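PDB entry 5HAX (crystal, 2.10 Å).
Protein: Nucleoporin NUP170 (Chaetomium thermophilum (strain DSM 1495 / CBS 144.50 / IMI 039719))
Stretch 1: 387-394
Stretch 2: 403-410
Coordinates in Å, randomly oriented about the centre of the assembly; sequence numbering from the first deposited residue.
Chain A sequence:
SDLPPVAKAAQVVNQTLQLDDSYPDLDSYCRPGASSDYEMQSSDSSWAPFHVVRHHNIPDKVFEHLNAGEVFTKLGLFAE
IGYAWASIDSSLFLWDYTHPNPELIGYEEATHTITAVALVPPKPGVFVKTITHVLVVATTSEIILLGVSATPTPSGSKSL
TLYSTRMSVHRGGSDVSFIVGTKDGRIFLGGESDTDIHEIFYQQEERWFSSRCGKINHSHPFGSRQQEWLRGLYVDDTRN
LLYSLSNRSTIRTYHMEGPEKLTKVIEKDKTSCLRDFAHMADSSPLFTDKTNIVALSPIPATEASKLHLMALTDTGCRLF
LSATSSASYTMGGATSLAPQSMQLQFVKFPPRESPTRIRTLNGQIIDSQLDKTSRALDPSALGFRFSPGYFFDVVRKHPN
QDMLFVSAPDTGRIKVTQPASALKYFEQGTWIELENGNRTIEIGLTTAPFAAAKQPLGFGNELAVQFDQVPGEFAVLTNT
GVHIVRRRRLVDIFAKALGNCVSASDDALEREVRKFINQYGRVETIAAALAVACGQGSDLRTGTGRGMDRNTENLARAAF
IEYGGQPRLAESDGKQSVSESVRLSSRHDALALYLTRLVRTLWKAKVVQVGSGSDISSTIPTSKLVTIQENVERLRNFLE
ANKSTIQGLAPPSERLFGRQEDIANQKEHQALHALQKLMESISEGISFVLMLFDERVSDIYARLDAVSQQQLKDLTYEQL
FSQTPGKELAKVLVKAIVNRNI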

ATOM      1  N   SER A 387       0.316   5.125   1.226  1.00 37.45           N
ATOM      2  CA  SER A 387      -0.015   5.218  -0.191  1.00 40.09           C
ATOM      3  C   SER A 387      -1.199   4.303  -0.489  1.00 37.08           C
ATOM      4  O   SER A 387      -1.267   3.195   0.043  1.00 36.33           O
ATOM      5  CB  SER A 387       1.183   4.835  -1.065  1.00 41.29           C
ATOM      6  OG  SER A 387       2.287   5.694  -0.841  1.00 43.01           O
ATOM      7  N   PRO A 388      -2.133   4.752  -1.345  1.00 37.04           N
ATOM      8  CA  PRO A 388      -2.150   5.997  -2.118  1.00 38.42           C
ATOM      9  C   PRO A 388      -2.803   7.173  -1.386  1.00 39.81           C
ATOM     10  O   PRO A 388      -3.248   8.117  -2.042  1.00 37.68           O
ATOM     11  CB  PRO A 388      -2.965   5.609  -3.348  1.00 41.81           C
ATOM     12  CG  PRO A 388      -3.976   4.657  -2.803  1.00 42.90           C
ATOM     13  CD  PRO A 388      -3.315   3.927  -1.647  1.00 39.95           C
ATOM     14  N   GLY A 389      -2.864   7.121  -0.055  1.00 40.27           N
ATOM     15  CA  GLY A 389      -3.410   8.224   0.716  1.00 36.05           C
ATOM     16  C   GLY A 389      -4.306   7.818   1.869  1.00 40.99           C
ATOM     17  O   GLY A 389      -4.988   8.669   2.450  1.00 44.17           O
ATOM     18  N   TYR A 390      -4.323   6.530   2.210  1.00 37.71           N
ATOM     19  CA  TYR A 390      -5.092   6.064   3.359  1.00 37.58           C
ATOM     20  C   TYR A 390      -4.625   6.785   4.620  1.00 35.41           C
ATOM     21  O   TYR A 390      -3.443   6.736   4.965  1.00 37.30           O
ATOM     22  CB  TYR A 390      -4.926   4.552   3.524  1.00 35.99           C
ATOM     23  CG  TYR A 390      -5.221   3.726   2.289  1.00 36.66           C
ATOM     24  CD1 TYR A 390      -6.230   4.086   1.399  1.00 36.79           C
ATOM     25  CD2 TYR A 390      -4.486   2.577   2.015  1.00 38.97           C
ATOM     26  CE1 TYR A 390      -6.494   3.321   0.274  1.00 36.81           C
ATOM     27  CE2 TYR A 390      -4.743   1.810   0.897  1.00 44.38           C
ATOM     28  CZ  TYR A 390      -5.747   2.182   0.031  1.00 39.59           C
ATOM     29  OH  TYR A 390      -5.993   1.411  -1.085  1.00 41.62           O
ATOM     30  N   PHE A 391      -5.556   7.443   5.310  1.00 33.77           N
ATOM     31  CA  PHE A 391      -5.241   8.328   6.429  1.00 32.61           C
ATOM     32  C   PHE A 391      -5.931   7.825   7.690  1.00 33.83           C
ATOM     33  O   PHE A 391      -7.154   7.652   7.702  1.00 36.38           O
ATOM     34  CB  PHE A 391      -5.673   9.763   6.107  1.00 33.63           C
ATOM     35  CG  PHE A 391      -5.525  10.727   7.254  1.00 35.58           C
ATOM     36  CD1 PHE A 391      -4.319  10.861   7.918  1.00 37.01           C
ATOM     37  CD2 PHE A 391      -6.589  11.524   7.644  1.00 40.99           C
ATOM     38  CE1 PHE A 391      -4.182  11.756   8.965  1.00 36.19           C
ATOM     39  CE2 PHE A 391      -6.458  12.421   8.686  1.00 38.01           C
ATOM     40  CZ  PHE A 391      -5.251  12.538   9.344  1.00 36.19           C
ATOM     41  N   PHE A 392      -5.147   7.598   8.744  1.00 31.73           N
ATOM     42  CA  PHE A 392      -5.648   7.217  10.062  1.00 34.20           C
ATOM     43  C   PHE A 392      -5.296   8.315  11.055  1.00 34.45           C
ATOM     44  O   PHE A 392      -4.122   8.679  11.179  1.00 36.85           O
ATOM     45  CB  PHE A 392      -5.037   5.891  10.533  1.00 30.67           C
ATOM     46  CG  PHE A 392      -5.504   4.687   9.762  1.00 35.48           C
ATOM     47  CD1 PHE A 392      -6.394   3.793  10.328  1.00 43.74           C
ATOM     48  CD2 PHE A 392      -5.039   4.438   8.482  1.00 39.08           C
ATOM     49  CE1 PHE A 392      -6.820   2.678   9.629  1.00 42.06           C
ATOM     50  CE2 PHE A 392      -5.464   3.325   7.777  1.00 40.37           C
ATOM     51  CZ  PHE A 392      -6.354   2.446   8.352  1.00 38.60           C
ATOM     52  N   ASP A 393      -6.300   8.831  11.768  1.00 33.07           N
ATOM     53  CA  ASP A 393      -6.096   9.879  12.768  1.00 36.40           C
ATOM     54  C   ASP A 393      -6.718   9.452  14.088  1.00 35.00           C
ATOM     55  O   ASP A 393      -7.913   9.144  14.146  1.00 36.11           O
ATOM     56  CB  ASP A 393      -6.698  11.210  12.313  1.00 35.61           C
ATOM     57  CG  ASP A 393      -6.305  12.367  13.218  1.00 39.08           C
ATOM     58  OD1 ASP A 393      -5.439  12.174  14.096  1.00 41.66           O
ATOM     59  OD2 ASP A 393      -6.852  13.473  13.048  1.00 38.75           O
ATOM     60  N   VAL A 394      -5.908   9.448  15.144  1.00 36.41           N
ATOM     61  CA  VAL A 394      -6.360   9.111  16.490  1.00 41.83           C
ATOM     62  C   VAL A 394      -6.782  10.419  17.151  1.00 39.11           C
ATOM     63  O   VAL A 394      -5.939  11.226  17.546  1.00 38.16           O
ATOM     64  CB  VAL A 394      -5.267   8.401  17.292  1.00 44.96           C
ATOM     65  CG1 VAL A 394      -5.777   8.022  18.677  1.00 53.89           C
ATOM     66  CG2 VAL A 394      -4.768   7.173  16.543  1.00 45.14           C
ATOM     67  N   MET A 403     -11.113   7.977  19.324  1.00 45.68           N
ATOM     68  CA  MET A 403     -11.940   7.846  18.130  1.00 46.85           C
ATOM     69  C   MET A 403     -11.024   7.829  16.916  1.00 50.14           C
ATOM     70  O   MET A 403     -10.102   8.647  16.818  1.00 45.84           O
ATOM     71  CB  MET A 403     -12.950   8.991  18.017  1.00 46.94           C
ATOM     72  CG  MET A 403     -14.016   9.017  19.108  1.00 59.00           C
ATOM     73  SD  MET A 403     -15.015   7.511  19.214  1.00 72.17           S
ATOM     74  CE  MET A 403     -15.692   7.404  17.557  1.00 68.89           C
ATOM     75  N   LEU A 404     -11.279   6.900  15.999  1.00 47.66           N
ATOM     76  CA  LEU A 404     -10.440   6.701  14.822  1.00 43.13           C
ATOM     77  C   LEU A 404     -11.152   7.270  13.601  1.00 42.25           C
ATOM     78  O   LEU A 404     -12.199   6.759  13.192  1.00 43.74           O
ATOM     79  CB  LEU A 404     -10.141   5.216  14.627  1.00 49.07           C
ATOM     80  CG  LEU A 404      -8.671   4.848  14.459  1.00 56.92           C
ATOM     81  CD1 LEU A 404      -7.915   5.104  15.751  1.00 52.93           C
ATOM     82  CD2 LEU A 404      -8.542   3.395  14.028  1.00 59.68           C
ATOM     83  N   PHE A 405     -10.586   8.328  13.022  1.00 39.11           N
ATOM     84  CA  PHE A 405     -11.028   8.812  11.721  1.00 37.07           C
ATOM     85  C   PHE A 405     -10.174   8.162  10.643  1.00 37.14           C
ATOM     86  O   PHE A 405      -8.942   8.195  10.719  1.00 39.60           O
ATOM     87  CB  PHE A 405     -10.926  10.335  11.621  1.00 40.51           C
ATOM     88  CG  PHE A 405     -11.243  10.864  10.250  1.00 35.85           C
ATOM     89  CD1 PHE A 405     -12.544  10.857   9.777  1.00 40.05           C
ATOM     90  CD2 PHE A 405     -10.239  11.352   9.429  1.00 37.00           C
ATOM     91  CE1 PHE A 405     -12.841  11.330   8.512  1.00 40.91           C
ATOM     92  CE2 PHE A 405     -10.531  11.831   8.163  1.00 39.00           C
ATOM     93  CZ  PHE A 405     -11.833  11.820   7.705  1.00 37.21           C
ATOM     94  N   VAL A 406     -10.829   7.567   9.651  1.00 39.02           N
ATOM     95  CA  VAL A 406     -10.146   6.866   8.571  1.00 35.38           C
ATOM     96  C   VAL A 406     -10.749   7.322   7.251  1.00 35.79           C
ATOM     97  O   VAL A 406     -11.975   7.325   7.091  1.00 39.36           O
ATOM     98  CB  VAL A 406     -10.251   5.335   8.715  1.00 38.91           C
ATOM     99  CG1 VAL A 406      -9.215   4.661   7.836  1.00 39.85           C
ATOM    100  CG2 VAL A 406     -10.068   4.918  10.167  1.00 46.36           C
ATOM    101  N   SER A 407      -9.889   7.708   6.309  1.00 34.07           N
ATOM    102  CA  SER A 407     -10.338   8.215   5.021  1.00 35.94           C
ATOM    103  C   SER A 407      -9.430   7.692   3.919  1.00 36.26           C
ATOM    104  O   SER A 407      -8.289   7.286   4.154  1.00 37.01           O
ATOM    105  CB  SER A 407     -10.366   9.751   4.992  1.00 41.24           C
ATOM    106  OG  SER A 407      -9.071  10.288   5.196  1.00 39.29           O
ATOM    107  N   ALA A 408      -9.958   7.712   2.704  1.00 39.67           N
ATOM    108  CA  ALA A 408      -9.236   7.297   1.515  1.00 38.09           C
ATOM    109  C   ALA A 408      -9.552   8.280   0.404  1.00 39.35           C
ATOM    110  O   ALA A 408     -10.569   8.981   0.459  1.00 37.54           O
ATOM    111  CB  ALA A 408      -9.622   5.877   1.083  1.00 37.76           C
ATOM    112  N   PRO A 409      -8.699   8.365  -0.616  1.00 37.18           N
ATOM    113  CA  PRO A 409      -9.063   9.158  -1.793  1.00 41.99           C
ATOM    114  C   PRO A 409     -10.328   8.598  -2.419  1.00 40.84           C
ATOM    115  O   PRO A 409     -10.560   7.388  -2.407  1.00 41.70           O
ATOM    116  CB  PRO A 409      -7.852   9.003  -2.725  1.00 37.98           C
ATOM    117  CG  PRO A 409      -6.746   8.495  -1.869  1.00 44.48           C
ATOM    118  CD  PRO A 409      -7.390   7.711  -0.775  1.00 42.24           C
ATOM    119  N   ASP A 410     -11.166   9.491  -2.949  1.00 40.41           N
ATOM    120  CA  ASP A 410     -12.346   9.066  -3.699  1.00 41.07           C
ATOM    121  C   ASP A 410     -11.873   8.720  -5.107  1.00 43.22           C
ATOM    122  O   ASP A 410     -12.063   9.467  -6.070  1.00 40.18           O
ATOM    123  CB  ASP A 410     -13.424  10.143  -3.697  1.00 45.39           C
ATOM    124  CG  ASP A 410     -14.777   9.611  -4.142  1.00 44.55           C
ATOM    125  OD1 ASP A 410     -14.812   8.586  -4.852  1.00 42.68           O
ATOM    126  OD2 ASP A 410     -15.807  10.211  -3.774  1.00 40.10           O
TER

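What fills the apolar centre? Phe-392 turns a face of its ring to Val-406, its non-hydrogen-bonded partner, and CG1 of Val-406 sits 3.7 Å from the centroid of the Phe-392 ring, nearly along the ring normal, a CH-pi contact. On the same face, Val-394 CG2 meets Leu-404 CD1 at 3.8 Å, so branched aliphatic groups continue the packing.

What lies on the other face? Phe-391 and Phe-405 meet edge to edge, Phe-391 CD2 lying 4.0 Å from Phe-405 CE2. Their neighbours are polar: Ser-407 OG is 3.6 Å from Phe-391 CB, while the hydroxyl and Asp-393 OD2 find hydrogen bonds elsewhere in the structure.

What happens where stretch 1 enters its strand? Gly-389 adopts a positive phi, where a CB would be jammed against the preceding carbonyl and crowd Pro-409 CG. Pro-388, after a cis peptide bond, brings its O within 3.5 Å of Pro-409 CG.

Which polar bonds hold the strands together? The antiparallel backbones pair Phe-391 with Ser-407 and Asp-393 with Phe-405, each through two hydrogen bonds. Phe-391 N reaches Ser-407 O at 3.0 Å, and Ser-407 N returns to Phe-391 O at 3.1 Å; Asp-393 N to Phe-405 O is 2.9 Å, and Phe-405 N to Asp-393 O is 3.0 Å. Each pair faces N to O in both directions, so these buried backbone groups satisfy one another, at N-H...O angles of 156° to 167°, close to straight.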